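Local structure of enolase-phosphatase E1 (Saccharomyces cerevisiae, 2G80) at residues H115-E118 with K123-V126. The protein probably catalyses the enolisation of a diketo phosphate ester and then the dephosphorylation of the resulting enol, a magnesium-dependent double step of methionine salvage. Residues are numbered along the deposited sequence; the frame is centred on the assembly and turned at random.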
loop_
_atom_site.group_PDB
_atom_site.type_symbol
_atom_site.label_atom_id
_atom_site.label_comp_id
_atom_site.label_asym_id
_atom_site.label_seq_id
_atom_site.Cartn_x
_atom_site.Cartn_y
_atom_site.Cartn_z
ATOM N N HIS A 115 1.028 13.721 -8.479
ATOM C CA HIS A 115 1.385 15.133 -8.467
ATOM C C HIS A 115 1.692 15.576 -7.041
ATOM O O HIS A 115 2.594 16.366 -6.855
ATOM C CB HIS A 115 0.283 16.023 -9.108
ATOM C CG HIS A 115 0.567 17.496 -9.022
ATOM N ND1 HIS A 115 1.480 18.124 -9.845
ATOM C CD2 HIS A 115 0.084 18.459 -8.193
ATOM C CE1 HIS A 115 1.540 19.406 -9.531
ATOM N NE2 HIS A 115 0.704 19.639 -8.536
ATOM N N GLY A 116 0.909 15.117 -6.068
ATOM C CA GLY A 116 1.172 15.384 -4.637
ATOM C C GLY A 116 2.569 14.922 -4.207
ATOM O O GLY A 116 3.320 15.674 -3.601
ATOM N N TYR A 117 2.912 13.687 -4.545
ATOM C CA TYR A 117 4.248 13.156 -4.269
ATOM C C TYR A 117 5.364 13.914 -5.020
ATOM O O TYR A 117 6.342 14.365 -4.396
ATOM C CB TYR A 117 4.318 11.698 -4.631
ATOM C CG TYR A 117 3.630 10.731 -3.671
ATOM C CD1 TYR A 117 4.096 10.572 -2.377
ATOM C CD2 TYR A 117 2.588 9.893 -4.102
ATOM C CE1 TYR A 117 3.503 9.649 -1.495
ATOM C CE2 TYR A 117 1.995 8.956 -3.248
ATOM C CZ TYR A 117 2.466 8.842 -1.923
ATOM O OH TYR A 117 1.923 7.952 -1.007
ATOM N N GLU A 118 5.186 14.089 -6.336
ATOM C CA GLU A 118 6.186 14.775 -7.206
ATOM C C GLU A 118 6.442 16.227 -6.879
ATOM O O GLU A 118 7.562 16.713 -7.055
ATOM C CB GLU A 118 5.788 14.678 -8.668
ATOM C CG GLU A 118 5.948 13.302 -9.240
ATOM C CD GLU A 118 5.229 13.101 -10.591
ATOM O OE1 GLU A 118 4.826 14.106 -11.224
ATOM O OE2 GLU A 118 5.086 11.925 -11.009
ATOM N N LYS A 123 4.594 12.722 1.402
ATOM C CA LYS A 123 5.711 11.791 1.511
ATOM C C LYS A 123 5.232 10.609 2.308
ATOM O O LYS A 123 4.523 10.803 3.286
ATOM C CB LYS A 123 6.884 12.501 2.200
ATOM C CG LYS A 123 7.495 13.615 1.318
ATOM C CD LYS A 123 8.419 14.507 2.046
ATOM C CE LYS A 123 8.708 15.754 1.222
ATOM N NZ LYS A 123 9.582 16.676 1.983
ATOM N N ALA A 124 5.610 9.400 1.911
ATOM C CA ALA A 124 5.153 8.163 2.596
ATOM C C ALA A 124 5.992 7.904 3.867
ATOM O O ALA A 124 7.211 7.682 3.774
ATOM C CB ALA A 124 5.195 6.977 1.655
ATOM N N PRO A 125 5.349 7.914 5.054
ATOM C CA PRO A 125 6.054 7.730 6.323
ATOM C C PRO A 125 6.470 6.275 6.646
ATOM O O PRO A 125 5.984 5.681 7.609
ATOM C CB PRO A 125 5.035 8.269 7.351
ATOM C CG PRO A 125 3.732 7.984 6.775
ATOM C CD PRO A 125 3.891 8.041 5.278
ATOM N N VAL A 126 7.418 5.715 5.908
ATOM C CA VAL A 126 7.870 4.359 6.185
ATOM C C VAL A 126 8.730 4.348 7.440
ATOM O O VAL A 126 9.622 5.181 7.598
ATOM C CB VAL A 126 8.587 3.749 4.986
ATOM C CG1 VAL A 126 9.103 2.324 5.285
ATOM C CG2 VAL A 126 7.631 3.742 3.758
#
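Where Y117, in the last turn of helix 103-118, lies nearest the extended backbone of K123, the two CA atoms stand 6.1 Å apart, and no hydrogen bond joins 115-118 to 123-126. The pairing illustrates how a single aromatic residue can carry the contact between a helix end and the loop segment that follows it. With CG anti to its own carbonyl carbon (chi1 -75°), Y117 swings its ring out alongside the K123-A124 backbone. It meets that backbone edge-on: Y117 CE1 lies 4.0 Å from A124 N and Y117 CE1 lies 4.3 Å from K123 C, both near the ring plane, so the peptide link between the two borders the rim of the ring and does not stack on a face. Farther along the same edge, Y117 OH comes within 4.3 Å of A124 CB, a loose approach. K123 contributes backbone here; its side chain leaves in another direction, and NZ is hydrogen-bonded to the carbonyl O of H166. Just beyond, P125 centres an inverse gamma turn, in which V126 N donates to A124 O over 2.9 Å, bending the chain shortly before helix 128-136. A backbone hydrogen bond between G116 and I122 also ties the helix end to the connecting loop, while A124 is backbone-bonded to Y157 and Q159. Y117 is buried, and its side chain also touches F47 and L52 of helix 46-65 and L153 and L154 of helix 148-156, with A124 also touching L154, so the contact joins the end of helix 103-118 to two further helices of this HAD-superfamily hydrolase.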